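Local structure of ferredoxin (Rhodopseudomonas palustris, 4LTU) at residues A47-L61 with E94-Q106. The protein carries a single [2Fe-2S] cluster and probably shuttles electrons between redox partners, as do relatives of the adrenodoxin/putidaredoxin family. Residues are numbered along the deposited sequence; the frame is centred on the assembly and turned at random.
Sequences ATCHVYVDDLWLAKL and ELDGLVLRIPERQ. Unlike the reference sequence in segment 94-106: Ile102 (reference Leu). With FES (Fe2/s2 (inorganic) cluster), chain C.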
ATOM      1  N   ALA A  47       9.011  -1.519  -7.474  1.00 18.99           N
ATOM      2  CA  ALA A  47       8.823  -1.844  -6.064  1.00 18.59           C
ATOM      3  C   ALA A  47       8.636  -0.602  -5.200  1.00 18.25           C
ATOM      4  O   ALA A  47       8.888  -0.665  -4.002  1.00 18.81           O
ATOM      5  CB  ALA A  47       9.977  -2.725  -5.567  1.00 18.28           C
ATOM      6  N   THR A  48       8.143   0.496  -5.802  1.00 17.59           N
ATOM      7  CA  THR A  48       8.199   1.828  -5.194  1.00 16.72           C
ATOM      8  C   THR A  48       6.859   2.391  -4.702  1.00 16.57           C
ATOM      9  O   THR A  48       6.760   3.595  -4.396  1.00 16.12           O
ATOM     10  CB  THR A  48       8.874   2.906  -6.151  1.00 17.04           C
ATOM     11  OG1 THR A  48       7.995   3.220  -7.236  1.00 15.27           O
ATOM     12  CG2 THR A  48      10.259   2.440  -6.713  1.00 16.80           C
ATOM     13  N   CYS A  49       5.830   1.538  -4.662  1.00 16.19           N
ATOM     14  CA  CYS A  49       4.569   1.827  -3.972  1.00 14.76           C
ATOM     15  C   CYS A  49       4.413   0.934  -2.719  1.00 14.41           C
ATOM     16  O   CYS A  49       3.282   0.643  -2.309  1.00 14.34           O
ATOM     17  CB  CYS A  49       3.381   1.562  -4.902  1.00 15.21           C
ATOM     18  SG  CYS A  49       3.173  -0.180  -5.387  1.00 14.81           S
ATOM     19  N   HIS A  50       5.543   0.493  -2.161  1.00 13.45           N
ATOM     20  CA  HIS A  50       5.654  -0.432  -1.010  1.00 13.94           C
ATOM     21  C   HIS A  50       4.810   0.026   0.179  1.00 14.05           C
ATOM     22  O   HIS A  50       4.788   1.206   0.486  1.00 13.88           O
ATOM     23  CB  HIS A  50       7.148  -0.450  -0.589  1.00 13.33           C
ATOM     24  CG  HIS A  50       7.523  -1.489   0.425  1.00 13.12           C
ATOM     25  ND1 HIS A  50       6.727  -2.579   0.732  1.00 14.85           N
ATOM     26  CD2 HIS A  50       8.666  -1.645   1.142  1.00 10.92           C
ATOM     27  CE1 HIS A  50       7.357  -3.353   1.604  1.00 12.87           C
ATOM     28  NE2 HIS A  50       8.542  -2.816   1.850  1.00 15.45           N
ATOM     29  N   VAL A  51       4.093  -0.888   0.824  1.00 14.82           N
ATOM     30  CA  VAL A  51       3.479  -0.580   2.121  1.00 15.32           C
ATOM     31  C   VAL A  51       3.542  -1.781   3.049  1.00 16.40           C
ATOM     32  O   VAL A  51       3.689  -2.908   2.592  1.00 17.03           O
ATOM     33  CB  VAL A  51       1.997  -0.136   2.023  1.00 15.62           C
ATOM     34  CG1 VAL A  51       1.856   1.273   1.434  1.00 15.45           C
ATOM     35  CG2 VAL A  51       1.150  -1.157   1.278  1.00 14.56           C
ATOM     36  N   TYR A  52       3.420  -1.539   4.355  1.00 17.80           N
ATOM     37  CA  TYR A  52       3.155  -2.616   5.324  1.00 18.41           C
ATOM     38  C   TYR A  52       1.695  -2.583   5.770  1.00 19.26           C
ATOM     39  O   TYR A  52       1.210  -1.603   6.329  1.00 19.58           O
ATOM     40  CB  TYR A  52       4.083  -2.553   6.542  1.00 17.67           C
ATOM     41  CG  TYR A  52       5.542  -2.108   6.298  1.00 18.46           C
ATOM     42  CD1 TYR A  52       6.383  -2.805   5.431  1.00 17.12           C
ATOM     43  CD2 TYR A  52       6.082  -1.029   7.005  1.00 18.74           C
ATOM     44  CE1 TYR A  52       7.721  -2.411   5.223  1.00 16.11           C
ATOM     45  CE2 TYR A  52       7.417  -0.629   6.824  1.00 19.02           C
ATOM     46  CZ  TYR A  52       8.231  -1.334   5.931  1.00 20.52           C
ATOM     47  OH  TYR A  52       9.547  -0.933   5.755  1.00 19.75           O
ATOM     48  N   VAL A  53       0.982  -3.657   5.482  1.00 21.14           N
ATOM     49  CA  VAL A  53      -0.375  -3.814   5.940  1.00 22.67           C
ATOM     50  C   VAL A  53      -0.344  -4.087   7.455  1.00 24.73           C
ATOM     51  O   VAL A  53       0.571  -4.776   7.965  1.00 24.54           O
ATOM     52  CB  VAL A  53      -1.041  -4.966   5.204  1.00 22.78           C
ATOM     53  CG1 VAL A  53      -2.496  -5.070   5.589  1.00 21.08           C
ATOM     54  CG2 VAL A  53      -0.900  -4.753   3.680  1.00 22.90           C
ATOM     55  N   ASP A  54      -1.306  -3.516   8.176  1.00 25.79           N
ATOM     56  CA  ASP A  54      -1.392  -3.777   9.599  1.00 27.84           C
ATOM     57  C   ASP A  54      -1.588  -5.265   9.853  1.00 27.95           C
ATOM     58  O   ASP A  54      -2.443  -5.913   9.226  1.00 27.50           O
ATOM     59  CB  ASP A  54      -2.524  -2.989  10.256  1.00 28.21           C
ATOM     60  CG  ASP A  54      -2.289  -2.799  11.737  1.00 31.56           C
ATOM     61  OD1 ASP A  54      -1.137  -2.463  12.104  1.00 31.40           O
ATOM     62  OD2 ASP A  54      -3.243  -2.990  12.535  1.00 36.44           O
ATOM     63  N   ASP A  55      -0.783  -5.777  10.787  1.00 28.49           N
ATOM     64  CA  ASP A  55      -0.837  -7.160  11.274  1.00 28.69           C
ATOM     65  C   ASP A  55      -2.244  -7.780  11.278  1.00 28.42           C
ATOM     66  O   ASP A  55      -2.418  -8.928  10.889  1.00 29.36           O
ATOM     67  CB  ASP A  55      -0.206  -7.221  12.681  1.00 29.08           C
ATOM     68  CG  ASP A  55      -0.110  -8.656  13.231  1.00 31.29           C
ATOM     69  OD1 ASP A  55       0.142  -9.596  12.428  1.00 30.95           O
ATOM     70  OD2 ASP A  55      -0.283  -8.830  14.470  1.00 31.38           O
ATOM     71  N   LEU A  56      -3.238  -7.003  11.701  1.00 27.84           N
ATOM     72  CA  LEU A  56      -4.612  -7.463  11.818  1.00 27.22           C
ATOM     73  C   LEU A  56      -5.437  -7.414  10.541  1.00 26.78           C
ATOM     74  O   LEU A  56      -6.483  -8.075  10.461  1.00 27.36           O
ATOM     75  CB  LEU A  56      -5.336  -6.711  12.954  1.00 27.70           C
ATOM     76  CG  LEU A  56      -4.662  -6.758  14.332  1.00 27.79           C
ATOM     77  CD1 LEU A  56      -5.155  -5.602  15.176  1.00 27.79           C
ATOM     78  CD2 LEU A  56      -4.814  -8.129  15.085  1.00 26.06           C
ATOM     79  N   TRP A  57      -4.981  -6.650   9.543  1.00 25.83           N
ATOM     80  CA  TRP A  57      -5.720  -6.502   8.269  1.00 24.06           C
ATOM     81  C   TRP A  57      -5.181  -7.393   7.141  1.00 24.03           C
ATOM     82  O   TRP A  57      -5.872  -7.611   6.151  1.00 24.37           O
ATOM     83  CB  TRP A  57      -5.765  -5.028   7.795  1.00 23.26           C
ATOM     84  CG  TRP A  57      -6.717  -4.132   8.552  1.00 20.96           C
ATOM     85  CD1 TRP A  57      -6.421  -3.364   9.637  1.00 19.00           C
ATOM     86  CD2 TRP A  57      -8.111  -3.917   8.278  1.00 18.83           C
ATOM     87  NE1 TRP A  57      -7.548  -2.685  10.066  1.00 17.36           N
ATOM     88  CE2 TRP A  57      -8.597  -3.009   9.248  1.00 18.40           C
ATOM     89  CE3 TRP A  57      -9.002  -4.419   7.318  1.00 20.47           C
ATOM     90  CZ2 TRP A  57      -9.936  -2.571   9.274  1.00 17.72           C
ATOM     91  CZ3 TRP A  57     -10.336  -3.986   7.350  1.00 18.26           C
ATOM     92  CH2 TRP A  57     -10.783  -3.068   8.319  1.00 16.97           C
ATOM     93  N   LEU A  58      -3.952  -7.890   7.264  1.00 24.15           N
ATOM     94  CA  LEU A  58      -3.394  -8.758   6.225  1.00 24.04           C
ATOM     95  C   LEU A  58      -4.387  -9.840   5.791  1.00 24.19           C
ATOM     96  O   LEU A  58      -4.643  -9.996   4.597  1.00 24.20           O
ATOM     97  CB  LEU A  58      -2.070  -9.383   6.650  1.00 23.46           C
ATOM     98  CG  LEU A  58      -1.183  -9.838   5.467  1.00 24.41           C
ATOM     99  CD1 LEU A  58      -0.690  -8.690   4.619  1.00 22.13           C
ATOM    100  CD2 LEU A  58       0.025 -10.719   5.910  1.00 24.62           C
ATOM    101  N   ALA A  59      -4.950 -10.563   6.760  1.00 24.24           N
ATOM    102  CA  ALA A  59      -5.850 -11.703   6.481  1.00 24.95           C
ATOM    103  C   ALA A  59      -7.039 -11.372   5.568  1.00 24.80           C
ATOM    104  O   ALA A  59      -7.521 -12.251   4.870  1.00 25.00           O
ATOM    105  CB  ALA A  59      -6.358 -12.358   7.804  1.00 24.39           C
ATOM    106  N   LYS A  60      -7.494 -10.118   5.587  1.00 24.51           N
ATOM    107  CA  LYS A  60      -8.682  -9.680   4.831  1.00 24.62           C
ATOM    108  C   LYS A  60      -8.424  -9.362   3.352  1.00 24.29           C
ATOM    109  O   LYS A  60      -9.356  -9.097   2.579  1.00 23.91           O
ATOM    110  CB  LYS A  60      -9.352  -8.493   5.546  1.00 25.47           C
ATOM    111  CG  LYS A  60     -10.206  -8.923   6.760  1.00 26.58           C
ATOM    112  CD  LYS A  60     -10.818  -7.744   7.533  1.00 30.46           C
ATOM    113  CE  LYS A  60     -11.452  -8.228   8.856  1.00 31.39           C
ATOM    114  NZ  LYS A  60     -11.478  -7.189   9.945  1.00 34.44           N
ATOM    115  N   LEU A  61      -7.151  -9.405   2.963  1.00 23.65           N
ATOM    116  CA  LEU A  61      -6.758  -9.141   1.599  1.00 22.97           C
ATOM    117  C   LEU A  61      -6.592 -10.425   0.776  1.00 23.28           C
ATOM    118  O   LEU A  61      -6.120 -11.452   1.288  1.00 23.12           O
ATOM    119  CB  LEU A  61      -5.445  -8.362   1.577  1.00 22.82           C
ATOM    120  CG  LEU A  61      -5.470  -6.991   2.257  1.00 20.71           C
ATOM    121  CD1 LEU A  61      -4.085  -6.388   2.240  1.00 18.53           C
ATOM    122  CD2 LEU A  61      -6.465  -6.109   1.560  1.00 20.17           C
ATOM    123  N   GLU A  94     -15.413  -4.262   2.823  1.00 28.23           N
ATOM    124  CA  GLU A  94     -14.778  -4.988   3.909  1.00 28.16           C
ATOM    125  C   GLU A  94     -13.422  -4.409   4.311  1.00 27.68           C
ATOM    126  O   GLU A  94     -12.911  -4.722   5.397  1.00 27.18           O
ATOM    127  CB  GLU A  94     -14.608  -6.460   3.531  1.00 28.74           C
ATOM    128  CG  GLU A  94     -15.694  -7.021   2.588  1.00 32.60           C
ATOM    129  CD  GLU A  94     -15.304  -6.968   1.099  1.00 36.39           C
ATOM    130  OE1 GLU A  94     -14.097  -7.095   0.787  1.00 38.22           O
ATOM    131  OE2 GLU A  94     -16.208  -6.833   0.242  1.00 38.45           O
ATOM    132  N   LEU A  95     -12.833  -3.577   3.452  1.00 26.84           N
ATOM    133  CA  LEU A  95     -11.553  -2.953   3.804  1.00 26.47           C
ATOM    134  C   LEU A  95     -11.713  -1.515   4.302  1.00 26.15           C
ATOM    135  O   LEU A  95     -10.722  -0.791   4.475  1.00 25.85           O
ATOM    136  CB  LEU A  95     -10.522  -3.070   2.671  1.00 26.43           C
ATOM    137  CG  LEU A  95     -10.346  -4.475   2.080  1.00 25.75           C
ATOM    138  CD1 LEU A  95      -9.428  -4.432   0.899  1.00 24.86           C
ATOM    139  CD2 LEU A  95      -9.831  -5.454   3.121  1.00 26.26           C
ATOM    140  N   ASP A  96     -12.961  -1.111   4.532  1.00 25.50           N
ATOM    141  CA  ASP A  96     -13.238   0.206   5.090  1.00 25.51           C
ATOM    142  C   ASP A  96     -12.623   0.118   6.462  1.00 24.77           C
ATOM    143  O   ASP A  96     -13.000  -0.765   7.255  1.00 25.55           O
ATOM    144  CB  ASP A  96     -14.754   0.459   5.153  1.00 25.75           C
ATOM    145  CG  ASP A  96     -15.130   1.853   5.690  1.00 27.56           C
ATOM    146  OD1 ASP A  96     -14.265   2.697   6.002  1.00 29.03           O
ATOM    147  OD2 ASP A  96     -16.345   2.109   5.788  1.00 31.11           O
ATOM    148  N   GLY A  97     -11.643   0.977   6.717  1.00 23.65           N
ATOM    149  CA  GLY A  97     -10.838   0.919   7.946  1.00 23.16           C
ATOM    150  C   GLY A  97      -9.413   0.391   7.792  1.00 22.60           C
ATOM    151  O   GLY A  97      -8.625   0.424   8.754  1.00 22.87           O
ATOM    152  N   LEU A  98      -9.065  -0.080   6.588  1.00 21.21           N
ATOM    153  CA  LEU A  98      -7.728  -0.643   6.323  1.00 19.53           C
ATOM    154  C   LEU A  98      -6.589   0.278   6.746  1.00 19.18           C
ATOM    155  O   LEU A  98      -6.595   1.489   6.454  1.00 18.63           O
ATOM    156  CB  LEU A  98      -7.573  -0.999   4.838  1.00 19.39           C
ATOM    157  CG  LEU A  98      -6.269  -1.671   4.386  1.00 18.32           C
ATOM    158  CD1 LEU A  98      -6.143  -3.104   4.893  1.00 15.42           C
ATOM    159  CD2 LEU A  98      -6.154  -1.609   2.875  1.00 15.62           C
ATOM    160  N   VAL A  99      -5.597  -0.303   7.422  1.00 18.75           N
ATOM    161  CA  VAL A  99      -4.506   0.486   7.952  1.00 17.51           C
ATOM    162  C   VAL A  99      -3.239   0.124   7.202  1.00 17.34           C
ATOM    163  O   VAL A  99      -2.881  -1.048   7.104  1.00 16.75           O
ATOM    164  CB  VAL A  99      -4.328   0.251   9.469  1.00 18.15           C
ATOM    165  CG1 VAL A  99      -3.060   0.997  10.031  1.00 17.70           C
ATOM    166  CG2 VAL A  99      -5.569   0.647  10.218  1.00 17.66           C
ATOM    167  N   LEU A 100      -2.571   1.122   6.648  1.00 16.69           N
ATOM    168  CA  LEU A 100      -1.307   0.854   5.973  1.00 17.99           C
ATOM    169  C   LEU A 100      -0.215   1.759   6.515  1.00 18.61           C
ATOM    170  O   LEU A 100      -0.439   2.937   6.740  1.00 18.79           O
ATOM    171  CB  LEU A 100      -1.429   1.027   4.456  1.00 17.00           C
ATOM    172  CG  LEU A 100      -2.568   0.369   3.682  1.00 16.14           C
ATOM    173  CD1 LEU A 100      -2.568   0.972   2.252  1.00 15.20           C
ATOM    174  CD2 LEU A 100      -2.435  -1.154   3.681  1.00 11.77           C
ATOM    175  N   ARG A 101       0.951   1.184   6.753  1.00 19.90           N
ATOM    176  CA  ARG A 101       2.099   1.963   7.167  1.00 21.38           C
ATOM    177  C   ARG A 101       3.074   1.981   6.012  1.00 22.02           C
ATOM    178  O   ARG A 101       3.246   0.978   5.299  1.00 22.08           O
ATOM    179  CB  ARG A 101       2.707   1.394   8.452  1.00 21.94           C
ATOM    180  CG  ARG A 101       1.635   1.331   9.588  1.00 26.45           C
ATOM    181  CD  ARG A 101       2.208   1.102  10.980  1.00 32.24           C
ATOM    182  NE  ARG A 101       2.100  -0.300  11.352  1.00 36.92           N
ATOM    183  CZ  ARG A 101       1.418  -0.748  12.396  1.00 38.86           C
ATOM    184  NH1 ARG A 101       0.803   0.109  13.215  1.00 39.17           N
ATOM    185  NH2 ARG A 101       1.382  -2.055  12.633  1.00 38.81           N
ATOM    186  N   ILE A 102       3.703   3.136   5.840  1.00 22.67           N
ATOM    187  CA  ILE A 102       4.572   3.413   4.729  1.00 23.37           C
ATOM    188  C   ILE A 102       6.035   3.362   5.183  1.00 23.52           C
ATOM    189  O   ILE A 102       6.363   3.801   6.290  1.00 23.31           O
ATOM    190  CB  ILE A 102       4.214   4.751   4.022  1.00 23.70           C
ATOM    191  CG1 ILE A 102       3.786   5.823   4.999  1.00 24.48           C
ATOM    192  CG2 ILE A 102       3.044   4.562   3.014  1.00 24.19           C
ATOM    193  CD1 ILE A 102       3.126   7.046   4.296  1.00 25.09           C
ATOM    194  N   PRO A 103       6.910   2.791   4.328  1.00 23.37           N
ATOM    195  CA  PRO A 103       8.277   2.543   4.679  1.00 23.79           C
ATOM    196  C   PRO A 103       9.108   3.807   4.688  1.00 24.29           C
ATOM    197  O   PRO A 103       8.731   4.812   4.096  1.00 24.11           O
ATOM    198  CB  PRO A 103       8.744   1.618   3.557  1.00 24.07           C
ATOM    199  CG  PRO A 103       7.995   2.053   2.410  1.00 23.30           C
ATOM    200  CD  PRO A 103       6.625   2.300   2.973  1.00 23.36           C
ATOM    201  N   GLU A 104      10.238   3.732   5.379  1.00 25.81           N
ATOM    202  CA  GLU A 104      11.216   4.819   5.458  1.00 26.91           C
ATOM    203  C   GLU A 104      11.584   5.386   4.069  1.00 26.67           C
ATOM    204  O   GLU A 104      11.820   6.585   3.915  1.00 26.36           O
ATOM    205  CB  GLU A 104      12.444   4.297   6.189  1.00 26.91           C
ATOM    206  CG  GLU A 104      13.469   5.336   6.573  1.00 29.61           C
ATOM    207  CD  GLU A 104      14.753   4.696   7.090  1.00 33.62           C
ATOM    208  OE1 GLU A 104      15.068   4.905   8.292  1.00 33.91           O
ATOM    209  OE2 GLU A 104      15.428   3.976   6.296  1.00 32.22           O
ATOM    210  N   ARG A 105      11.636   4.518   3.069  1.00 27.26           N
ATOM    211  CA  ARG A 105      11.815   4.968   1.681  1.00 28.21           C
ATOM    212  C   ARG A 105      11.250   3.999   0.642  1.00 27.87           C
ATOM    213  O   ARG A 105      11.056   2.832   0.906  1.00 27.83           O
ATOM    214  CB  ARG A 105      13.293   5.240   1.375  1.00 28.60           C
ATOM    215  CG  ARG A 105      14.165   4.065   1.615  1.00 29.71           C
ATOM    216  CD  ARG A 105      15.393   4.181   0.777  1.00 34.40           C
ATOM    217  NE  ARG A 105      16.525   4.727   1.507  1.00 34.99           N
ATOM    218  CZ  ARG A 105      17.777   4.319   1.306  1.00 37.87           C
ATOM    219  NH1 ARG A 105      18.026   3.353   0.414  1.00 37.11           N
ATOM    220  NH2 ARG A 105      18.779   4.858   2.002  1.00 36.41           N
ATOM    221  N   GLN A 106      11.028   4.525  -0.553  1.00 28.55           N
ATOM    222  CA  GLN A 106      10.491   3.796  -1.684  1.00 28.65           C
ATOM    223  C   GLN A 106      11.573   3.690  -2.745  1.00 29.31           C
ATOM    224  O   GLN A 106      11.597   2.757  -3.519  1.00 29.24           O
ATOM    225  CB  GLN A 106       9.303   4.573  -2.253  1.00 28.45           C
ATOM    226  CG  GLN A 106       8.181   4.801  -1.262  1.00 26.90           C
ATOM    227  CD  GLN A 106       7.221   3.612  -1.154  1.00 25.76           C
ATOM    228  OE1 GLN A 106       7.491   2.515  -1.670  1.00 26.05           O
ATOM    229  NE2 GLN A 106       6.101   3.828  -0.485  1.00 22.65           N
TER
HETATM  230 FE1  FES C 201       4.867   0.255  -9.728  1.00 17.72          FE
HETATM  231 FE2  FES C 201       2.868  -0.315  -7.642  1.00 16.41          FE
HETATM  232  S1  FES C 201       4.278  -1.586  -8.755  1.00 19.16           S
HETATM  233  S2  FES C 201       3.510   1.542  -8.554  1.00 15.65           S
HETATM  234  O   HOH W   1      10.712   0.194  -2.612  1.00 20.71           O
HETATM  235  O   HOH W   2      10.742   1.309   6.988  1.00 22.93           O
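Tyr52 N gives its hydrogen to Arg101 O over 2.7 Å, and Arg101 N answers with a nearly straight bond (176°) to Tyr52 O. A third backbone bond, Asp54 N to Val99 O, continues the antiparallel pairing. Between them, Val53 and Leu100 form a non-hydrogen-bonded pair whose side chains lie side by side, CG2 against CD2. Beside Tyr52, Arg101 folds back at its third torsion (chi3 -99°), which brings NH2 within 2.6 Å of Asp54 OD1. This salt bridge is not coplanar: the oxygen sits over a guanidinium face, the two planes standing 79° apart. Strands 50-53 and 99-101 are neighbours in the mixed beta-grasp sheet of [2Fe-2S] ferredoxins; 99-101 is central, with 3-7 on its other flank, and 83-85 borders 50-53. Just before strand 50-53, Cys49 SG binds the cluster iron FE2 at 2.3 Å; Cys87 also ligates the cluster. Gln106 returns to this end with its amide turned on the His50 backbone, NE2 donating to a lone pair of His50 O (3.1 Å) and OE1 taking a weak bond from His50 N. Pro103 packs CB against Tyr52 CZ. At the far end Trp57 lies over the type II turn from Leu95 to Leu98. Leu98 CA stands 3.9 Å from the centroid of its six-membered ring in a CH-pi contact; Gly97 O comes within 3.3 Å of Trp57 CZ2, and Glu94 O approaches CZ3 in the ring plane. Leu98 CD1 presses on Trp57 CB at 3.5 Å. With an alanine in place of Trp57, the turn would lose its indole cover and a gap is likely to open beside Leu98. Nearby, Leu61 CD2 meets Leu95 CD1.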